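Local coordinates for protein Myo-inositol phosphohydrolase (Mitsuokella multacida, PDB 4WU3) that probably removes phosphate from inositol hexakisphosphate (phytate) as a PTP-like phosphatase, and binds inositol-(1,3,4,5)-tetrakisphosphate, at residues A296-E299 with R300-V304; R248-I251 with F252-H256; V265-D268 with D269-R273. The protein carries 2 engineered substitutions. One frame throughout, in Å; residues are numbered along the deposited sequence.

From the N terminus, interaction 2 comes first, at the start of helix 247-261, directly after the phosphate-binding loop that follows strand 237-241. Interaction 3 comes next, at the N-terminal end of helix 267-276, and interaction 1 last, on helix 291-313. Each is a local contact along or at the start of one helix, so none closes a long loop; the three follow in series without nesting or crossing. They nevertheless meet in space. Val254 of interaction 2 packs on Val304 of interaction 1 and on Ile271 of interaction 3, and Phe267 reaches Tyr301 and Val304, binding these three helices into one apolar cluster.

Interaction 1: residues A296-E299 with R300-V304; sequences AYIE and RYQFV. With 4IP (inositol-(1,3,4,5)-tetrakisphosphate), chain E.
Tyr297 of helix 291-313 lines the inositol tetrakisphosphate pocket and is backed by a cation-pi contact with Arg300, one helical turn on. The two side chains run alongside each other. The guanidinium carbon CZ of Arg300 stands 4.1 Å from the centroid of the Tyr297 ring and almost exactly on the ring normal, while its NH2 hangs over the rim, 3.3 Å from CE2 of Tyr297. The two planes are tilted 35° from each other, so the stack is inclined rather than flat. Arg300 gets there because CG sits between its own backbone N and carbonyl carbon (chi1 81°) and the chain then runs extended to NE. A water in the guanidinium plane bridges the pair and is likely to steady it: it accepts from Arg300 NE at 2.7 Å and donates to the carbonyl O of Tyr297, an oxygen that also takes the backbone N-H of Tyr301. With Arg300 over one face, the ring offers its hydroxyl edge to the ligand, which Lys288 and Lys289 also hold; the cation beneath would probably make the phenol a slightly stronger donor. Farther round the helix, Ile298 CG2 lies against the amide of Gln302, 3.9 Å from CD, and Ile298 also packs on Trp333 of the second subunit. Glu299 turns to that subunit too, forming a salt bridge through OE2 with its Lys295. At the pocket end, Tyr297 OH donates to phosphate oxygen OPH of the ligand at 2.9 Å, near the plane of the ring.

Interaction 2: residues R248-I251 with F252-H256; sequences RTTI and FMVMH. With PO4 (phosphate ion), chain G.
Ile251 and Met255, one turn apart on helix 247-261, lie side by side and form the tight part of this contact, with CG2 of Ile251 3.8 Å from SD of Met255. The same methyl comes within 3.9 Å of CD1 of Phe252, approaching its ring obliquely. In Met255, CG beside the backbone N (chi1 -70°) and an extended next bond carry SD over the centre of the Phe252 ring, 3.7 Å above its plane, a Met-aromatic contact. The other flank is looser: CG2 of Thr250 and CG2 of Val254 are 4.3 Å apart. At the helix start the character changes from apolar to anion-binding. Arg248 closes the P-loop of the PTP signature, and its chain bends at chi3 (-71°) to turn the edge of its guanidinium onto a phosphate ion. Backbone N and NE both donate to O4, NE at 2.8 Å, and NH1 donates to O3, each nearly straight; Ser242 OG and the backbone N atoms of Ala244 and Met246 are also hydrogen-bonded to the ion. Glu124 pairs with Arg248 NH2 and would hold the guanidinium in position. Around the helix, strand 91-94 covers Thr249 and Met253, helix 291-313 packs on Ile251 and Met255, and helix 267-276 meets Val254.

Interaction 3: residues V265-D268 with D269-R273; sequences VSFD and DIIQR
Val265 and Ile270 meet through their CG1 atoms at 3.7 Å, the first of the apolar contacts around the start of helix 267-276. On another side of the helix, a CH-pi contact sets CG1 of Ile271 over one face of the Phe267 ring, displaced toward its rim and 3.6 Å from CZ. A methyl meets a cation where CG1 of Val265 stands over the centre of the Arg273 guanidinium, 4.1 Å above its plane. Polar contacts centre on Ser266, the N-cap of this helix; the flanking Val265-Ile270 pair spans the cap as a hydrophobic staple. The serine hydroxyl is turned back over its own backbone (chi1 71°), where OG accepts from Asp269 N at 3.2 Å with an angle of 151°. The return half that would make a capping box goes through water: the Ser266 N-H donates to a water that in turn donates to Asp269 OD2. Replacing Ser266 by an alanine removes OG, which would probably leave Asp269 N with little more than its weak bond to the Ser266 carbonyl and the first turn less firmly capped. Regular backbone bonds begin with Ile270 N to Ser266 O and continue with Ile271 N to Phe267 O at 174°. Among charged and amide ends, Gln272 NE2 bonds Asp281 in the following loop, whereas Arg273 sends NH2 into a salt bridge with Asp257 of helix 247-261 and NH1 to the carbonyls of Thr82 and Lys84.

Interaction 1: residues A296-E299 with R300-V304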
loop_
_atom_site.group_PDB
_atom_site.type_symbol
_atom_site.label_atom_id
_atom_site.label_comp_id
_atom_site.label_asym_id
_atom_site.label_seq_id
_atom_site.Cartn_x
_atom_site.Cartn_y
_atom_site.Cartn_z
ATOM N N ALA A 296 -2.872 1.143 2.980
ATOM C CA ALA A 296 -2.264 1.031 4.290
ATOM C C ALA A 296 -3.313 0.886 5.399
ATOM O O ALA A 296 -3.103 0.127 6.345
ATOM C CB ALA A 296 -1.356 2.218 4.546
ATOM N N TYR A 297 -4.449 1.572 5.288
ATOM C CA TYR A 297 -5.508 1.411 6.294
ATOM C C TYR A 297 -6.082 -0.007 6.222
ATOM O O TYR A 297 -6.378 -0.639 7.240
ATOM C CB TYR A 297 -6.640 2.410 6.078
ATOM C CG TYR A 297 -6.473 3.716 6.791
ATOM C CD1 TYR A 297 -5.318 4.468 6.633
ATOM C CD2 TYR A 297 -7.476 4.217 7.594
ATOM C CE1 TYR A 297 -5.164 5.683 7.267
ATOM C CE2 TYR A 297 -7.338 5.434 8.244
ATOM C CZ TYR A 297 -6.175 6.156 8.076
ATOM O OH TYR A 297 -6.022 7.354 8.703
ATOM N N ILE A 298 -6.238 -0.488 4.995
ATOM C CA ILE A 298 -6.694 -1.839 4.762
ATOM C C ILE A 298 -5.691 -2.842 5.328
ATOM O O ILE A 298 -6.063 -3.717 6.080
ATOM C CB ILE A 298 -6.916 -2.084 3.269
ATOM C CG1 ILE A 298 -8.166 -1.322 2.823
ATOM C CG2 ILE A 298 -7.056 -3.569 3.005
ATOM C CD1 ILE A 298 -8.279 -1.116 1.330
ATOM N N GLU A 299 -4.422 -2.684 4.970
ATOM C CA GLU A 299 -3.363 -3.578 5.429
ATOM C C GLU A 299 -3.343 -3.706 6.952
ATOM O O GLU A 299 -3.281 -4.813 7.491
ATOM C CB GLU A 299 -1.989 -3.094 4.916
ATOM C CG GLU A 299 -0.831 -4.055 5.199
ATOM C CD GLU A 299 0.541 -3.444 4.970
ATOM O OE1 GLU A 299 0.647 -2.197 4.911
ATOM O OE2 GLU A 299 1.527 -4.204 4.866
ATOM N N ARG A 300 -3.396 -2.591 7.666
ATOM C CA ARG A 300 -3.301 -2.691 9.115
ATOM C C ARG A 300 -4.585 -3.240 9.763
ATOM O O ARG A 300 -4.525 -3.845 10.838
ATOM C CB ARG A 300 -2.902 -1.355 9.731
ATOM C CG ARG A 300 -4.039 -0.396 9.879
ATOM C CD ARG A 300 -3.589 0.954 10.388
ATOM N NE ARG A 300 -4.750 1.827 10.439
ATOM C CZ ARG A 300 -4.709 3.128 10.686
ATOM N NH1 ARG A 300 -3.542 3.728 10.905
ATOM N NH2 ARG A 300 -5.844 3.816 10.706
ATOM N N TYR A 301 -5.741 -3.054 9.129
ATOM C CA TYR A 301 -6.960 -3.663 9.657
ATOM C C TYR A 301 -6.879 -5.178 9.528
ATOM O O TYR A 301 -7.199 -5.915 10.450
ATOM C CB TYR A 301 -8.200 -3.159 8.933
ATOM C CG TYR A 301 -9.503 -3.738 9.447
ATOM C CD1 TYR A 301 -9.740 -3.885 10.809
ATOM C CD2 TYR A 301 -10.518 -4.092 8.567
ATOM C CE1 TYR A 301 -10.935 -4.399 11.280
ATOM C CE2 TYR A 301 -11.723 -4.598 9.028
ATOM C CZ TYR A 301 -11.924 -4.751 10.381
ATOM O OH TYR A 301 -13.117 -5.256 10.834
ATOM N N GLN A 302 -6.456 -5.631 8.366
ATOM C CA GLN A 302 -6.309 -7.046 8.127
ATOM C C GLN A 302 -5.279 -7.638 9.075
ATOM O O GLN A 302 -5.413 -8.779 9.503
ATOM C CB GLN A 302 -5.909 -7.287 6.672
ATOM C CG GLN A 302 -7.036 -6.993 5.701
ATOM C CD GLN A 302 -6.657 -7.215 4.253
ATOM O OE1 GLN A 302 -5.502 -7.089 3.867
ATOM N NE2 GLN A 302 -7.644 -7.528 3.443
ATOM N N PHE A 303 -4.244 -6.873 9.406
ATOM C CA PHE A 303 -3.244 -7.400 10.306
ATOM C C PHE A 303 -3.836 -7.732 11.660
ATOM O O PHE A 303 -3.511 -8.767 12.221
ATOM C CB PHE A 303 -2.060 -6.453 10.531
ATOM C CG PHE A 303 -1.268 -6.810 11.751
ATOM C CD1 PHE A 303 -0.595 -8.019 11.820
ATOM C CD2 PHE A 303 -1.235 -5.971 12.848
ATOM C CE1 PHE A 303 0.114 -8.371 12.958
ATOM C CE2 PHE A 303 -0.527 -6.312 13.984
ATOM C CZ PHE A 303 0.146 -7.514 14.041
ATOM N N VAL A 304 -4.664 -6.854 12.216
ATOM C CA VAL A 304 -5.198 -7.125 13.553
ATOM C C VAL A 304 -6.184 -8.292 13.520
ATOM O O VAL A 304 -6.331 -8.991 14.504
ATOM C CB VAL A 304 -5.800 -5.887 14.264
ATOM C CG1 VAL A 304 -4.684 -5.030 14.817
ATOM C CG2 VAL A 304 -6.697 -5.086 13.344
HETATM C C1 4IP E . -6.380 13.970 7.006
HETATM O O1 4IP E . -7.699 14.316 7.420
HETATM C C2 4IP E . -6.212 14.350 5.543
HETATM O O2 4IP E . -7.215 13.695 4.772
HETATM C C3 4IP E . -4.843 13.948 5.019
HETATM O O3 4IP E . -4.785 14.225 3.621
HETATM C C4 4IP E . -4.571 12.465 5.255
HETATM O O4 4IP E . -3.242 12.163 4.836
HETATM C C5 4IP E . -4.752 12.085 6.720
HETATM O O5 4IP E . -4.568 10.678 6.876
HETATM C C6 4IP E . -6.142 12.477 7.204
HETATM O O6 4IP E . -6.291 12.145 8.581
HETATM P P1 4IP E . -8.048 15.824 7.860
HETATM O O1P 4IP E . -6.996 16.666 7.179
HETATM O O2P 4IP E . -9.446 16.047 7.338
HETATM O O3P 4IP E . -7.936 15.778 9.365
HETATM P P3 4IP E . -4.237 15.642 3.087
HETATM O O4P 4IP E . -4.822 15.745 1.699
HETATM O O5P 4IP E . -2.733 15.490 3.124
HETATM O O6P 4IP E . -4.786 16.646 4.072
HETATM P P4 4IP E . -2.957 11.591 3.358
HETATM O O7P 4IP E . -4.092 10.634 3.094
HETATM O O8P 4IP E . -1.598 10.940 3.493
HETATM O O9P 4IP E . -2.991 12.804 2.458
HETATM P P5 4IP E . -3.628 10.094 8.052
HETATM O OPF 4IP E . -4.358 10.451 9.324
HETATM O OPG 4IP E . -2.314 10.822 7.862
HETATM O OPH 4IP E . -3.565 8.611 7.780
HETATM O O HOH W 1 -7.101 0.828 9.500
#

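Interaction 2: residues R248-I251 with F252-H256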
loop_
_atom_site.group_PDB
_atom_site.type_symbol
_atom_site.label_atom_id
_atom_site.label_comp_id
_atom_site.label_asym_id
_atom_site.label_seq_id
_atom_site.Cartn_x
_atom_site.Cartn_y
_atom_site.Cartn_z
ATOM N N ARG A 248 -0.196 3.528 15.027
ATOM C CA ARG A 248 0.662 2.476 15.547
ATOM C C ARG A 248 0.283 2.178 16.980
ATOM O O ARG A 248 0.298 1.016 17.399
ATOM C CB ARG A 248 2.140 2.866 15.457
ATOM C CG ARG A 248 2.666 2.953 14.041
ATOM C CD ARG A 248 3.990 3.716 13.974
ATOM N NE ARG A 248 3.847 5.157 14.211
ATOM C CZ ARG A 248 4.870 6.008 14.231
ATOM N NH1 ARG A 248 4.660 7.299 14.447
ATOM N NH2 ARG A 248 6.115 5.566 14.043
ATOM N N THR A 249 -0.072 3.220 17.731
ATOM C CA THR A 249 -0.446 3.050 19.140
ATOM C C THR A 249 -1.721 2.212 19.267
ATOM O O THR A 249 -1.802 1.311 20.096
ATOM C CB THR A 249 -0.596 4.405 19.864
ATOM O OG1 THR A 249 0.697 4.996 20.045
ATOM C CG2 THR A 249 -1.225 4.234 21.227
ATOM N N THR A 250 -2.705 2.479 18.423
ATOM C CA THR A 250 -3.974 1.763 18.509
ATOM C C THR A 250 -3.850 0.320 18.042
ATOM O O THR A 250 -4.491 -0.568 18.593
ATOM C CB THR A 250 -5.073 2.484 17.721
ATOM O OG1 THR A 250 -5.259 3.781 18.293
ATOM C CG2 THR A 250 -6.390 1.716 17.783
ATOM N N ILE A 251 -3.020 0.081 17.034
ATOM C CA ILE A 251 -2.723 -1.275 16.640
ATOM C C ILE A 251 -2.243 -2.060 17.847
ATOM O O ILE A 251 -2.685 -3.191 18.063
ATOM C CB ILE A 251 -1.619 -1.352 15.566
ATOM C CG1 ILE A 251 -2.159 -0.912 14.206
ATOM C CG2 ILE A 251 -1.079 -2.767 15.480
ATOM C CD1 ILE A 251 -1.069 -0.643 13.192
ATOM N N PHE A 252 -1.338 -1.483 18.629
ATOM C CA PHE A 252 -0.764 -2.233 19.738
ATOM C C PHE A 252 -1.637 -2.307 20.981
ATOM O O PHE A 252 -1.513 -3.253 21.763
ATOM C CB PHE A 252 0.636 -1.750 20.083
ATOM C CG PHE A 252 1.676 -2.352 19.218
ATOM C CD1 PHE A 252 1.805 -1.949 17.911
ATOM C CD2 PHE A 252 2.500 -3.355 19.696
ATOM C CE1 PHE A 252 2.751 -2.530 17.087
ATOM C CE2 PHE A 252 3.439 -3.948 18.884
ATOM C CZ PHE A 252 3.561 -3.533 17.581
ATOM N N MET A 253 -2.521 -1.333 21.153
ATOM C CA MET A 253 -3.535 -1.391 22.206
ATOM C C MET A 253 -4.531 -2.504 21.903
ATOM O O MET A 253 -4.974 -3.222 22.810
ATOM C CB MET A 253 -4.266 -0.054 22.325
ATOM C CG MET A 253 -3.501 0.980 23.134
ATOM S SD MET A 253 -3.326 0.506 24.866
ATOM C CE MET A 253 -4.910 1.042 25.508
ATOM N N VAL A 254 -4.869 -2.636 20.618
ATOM C CA VAL A 254 -5.710 -3.730 20.126
ATOM C C VAL A 254 -5.016 -5.086 20.276
ATOM O O VAL A 254 -5.640 -6.046 20.722
ATOM C CB VAL A 254 -6.110 -3.510 18.655
ATOM C CG1 VAL A 254 -6.649 -4.788 18.030
ATOM C CG2 VAL A 254 -7.150 -2.406 18.567
ATOM N N MET A 255 -3.739 -5.174 19.920
ATOM C CA MET A 255 -2.972 -6.407 20.159
ATOM C C MET A 255 -2.952 -6.804 21.643
ATOM O O MET A 255 -3.145 -7.967 21.994
ATOM C CB MET A 255 -1.533 -6.257 19.660
ATOM C CG MET A 255 -1.402 -6.205 18.147
ATOM S SD MET A 255 0.244 -5.671 17.626
ATOM C CE MET A 255 1.256 -7.034 18.220
ATOM N N HIS A 256 -2.706 -5.832 22.510
ATOM C CA HIS A 256 -2.684 -6.069 23.952
ATOM C C HIS A 256 -4.023 -6.638 24.428
ATOM O O HIS A 256 -4.067 -7.662 25.112
ATOM C CB HIS A 256 -2.366 -4.752 24.678
ATOM C CG HIS A 256 -2.005 -4.913 26.124
ATOM N ND1 HIS A 256 -0.702 -5.017 26.563
ATOM C CD2 HIS A 256 -2.778 -4.973 27.232
ATOM C CE1 HIS A 256 -0.689 -5.145 27.878
ATOM N NE2 HIS A 256 -1.937 -5.112 28.308
HETATM P P PO4 G . 0.844 7.376 14.985
HETATM O O1 PO4 G . -0.162 8.102 14.124
HETATM O O2 PO4 G . 0.177 7.153 16.324
HETATM O O3 PO4 G . 2.105 8.185 15.143
HETATM O O4 PO4 G . 1.231 6.028 14.406
#

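Interaction 3: residues V265-D268 with D269-R273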
loop_
_atom_site.group_PDB
_atom_site.type_symbol
_atom_site.label_atom_id
_atom_site.label_comp_id
_atom_site.label_asym_id
_atom_site.label_seq_id
_atom_site.Cartn_x
_atom_site.Cartn_y
_atom_site.Cartn_z
ATOM N N VAL A 265 -13.732 -12.377 24.327
ATOM C CA VAL A 265 -14.275 -11.187 23.660
ATOM C C VAL A 265 -14.074 -11.252 22.151
ATOM O O VAL A 265 -13.021 -11.664 21.666
ATOM C CB VAL A 265 -13.620 -9.904 24.229
ATOM C CG1 VAL A 265 -14.181 -8.661 23.571
ATOM C CG2 VAL A 265 -13.828 -9.841 25.734
ATOM N N SER A 266 -15.080 -10.825 21.403
ATOM C CA SER A 266 -15.006 -10.901 19.954
ATOM C C SER A 266 -14.060 -9.859 19.376
ATOM O O SER A 266 -13.786 -8.825 19.987
ATOM C CB SER A 266 -16.382 -10.709 19.348
ATOM O OG SER A 266 -16.784 -9.362 19.489
ATOM N N PHE A 267 -13.568 -10.142 18.182
ATOM C CA PHE A 267 -12.701 -9.222 17.468
ATOM C C PHE A 267 -13.363 -7.857 17.302
ATOM O O PHE A 267 -12.766 -6.825 17.607
ATOM C CB PHE A 267 -12.318 -9.804 16.098
ATOM C CG PHE A 267 -11.564 -8.842 15.233
ATOM C CD1 PHE A 267 -10.242 -8.534 15.509
ATOM C CD2 PHE A 267 -12.177 -8.240 14.158
ATOM C CE1 PHE A 267 -9.550 -7.638 14.728
ATOM C CE2 PHE A 267 -11.493 -7.341 13.376
ATOM C CZ PHE A 267 -10.182 -7.032 13.666
ATOM N N ASP A 268 -14.610 -7.851 16.845
ATOM C CA ASP A 268 -15.316 -6.594 16.605
ATOM C C ASP A 268 -15.441 -5.733 17.862
ATOM O O ASP A 268 -15.367 -4.511 17.791
ATOM C CB ASP A 268 -16.708 -6.878 16.039
ATOM C CG ASP A 268 -16.663 -7.339 14.595
ATOM O OD1 ASP A 268 -15.618 -7.137 13.932
ATOM O OD2 ASP A 268 -17.672 -7.901 14.117
ATOM N N ASP A 269 -15.657 -6.374 19.004
ATOM C CA ASP A 269 -15.848 -5.655 20.244
ATOM C C ASP A 269 -14.536 -4.995 20.647
ATOM O O ASP A 269 -14.504 -3.841 21.089
ATOM C CB ASP A 269 -16.369 -6.596 21.337
ATOM C CG ASP A 269 -17.894 -6.786 21.278
ATOM O OD1 ASP A 269 -18.569 -6.102 20.458
ATOM O OD2 ASP A 269 -18.419 -7.620 22.051
ATOM N N ILE A 270 -13.440 -5.714 20.466
ATOM C CA ILE A 270 -12.146 -5.162 20.801
ATOM C C ILE A 270 -11.862 -3.907 19.959
ATOM O O ILE A 270 -11.521 -2.858 20.495
ATOM C CB ILE A 270 -11.049 -6.230 20.644
ATOM C CG1 ILE A 270 -11.233 -7.314 21.717
ATOM C CG2 ILE A 270 -9.678 -5.598 20.772
ATOM C CD1 ILE A 270 -10.172 -8.400 21.698
ATOM N N ILE A 271 -12.028 -4.016 18.645
ATOM C CA ILE A 271 -11.812 -2.886 17.737
ATOM C C ILE A 271 -12.651 -1.677 18.162
ATOM O O ILE A 271 -12.141 -0.561 18.262
ATOM C CB ILE A 271 -12.167 -3.265 16.278
ATOM C CG1 ILE A 271 -11.162 -4.279 15.734
ATOM C CG2 ILE A 271 -12.202 -2.024 15.384
ATOM C CD1 ILE A 271 -9.763 -3.725 15.612
ATOM N N GLN A 272 -13.938 -1.909 18.414
ATOM C CA GLN A 272 -14.833 -0.841 18.841
ATOM C C GLN A 272 -14.419 -0.260 20.184
ATOM O O GLN A 272 -14.367 0.961 20.327
ATOM C CB GLN A 272 -16.272 -1.330 18.933
ATOM C CG GLN A 272 -16.988 -1.377 17.602
ATOM C CD GLN A 272 -16.859 -0.071 16.857
ATOM O OE1 GLN A 272 -17.318 0.966 17.321
ATOM N NE2 GLN A 272 -16.213 -0.115 15.694
ATOM N N ARG A 273 -14.127 -1.100 21.176
ATOM C CA ARG A 273 -13.847 -0.522 22.489
ATOM C C ARG A 273 -12.534 0.267 22.512
ATOM O O ARG A 273 -12.437 1.285 23.198
ATOM C CB ARG A 273 -13.955 -1.544 23.620
ATOM C CG ARG A 273 -12.894 -2.619 23.681
ATOM C CD ARG A 273 -13.454 -3.776 24.488
ATOM N NE ARG A 273 -12.424 -4.686 24.956
ATOM C CZ ARG A 273 -12.612 -5.593 25.909
ATOM N NH1 ARG A 273 -13.801 -5.719 26.490
ATOM N NH2 ARG A 273 -11.612 -6.376 26.280
HETATM O O HOH W 2 -17.631 -9.930 22.721
#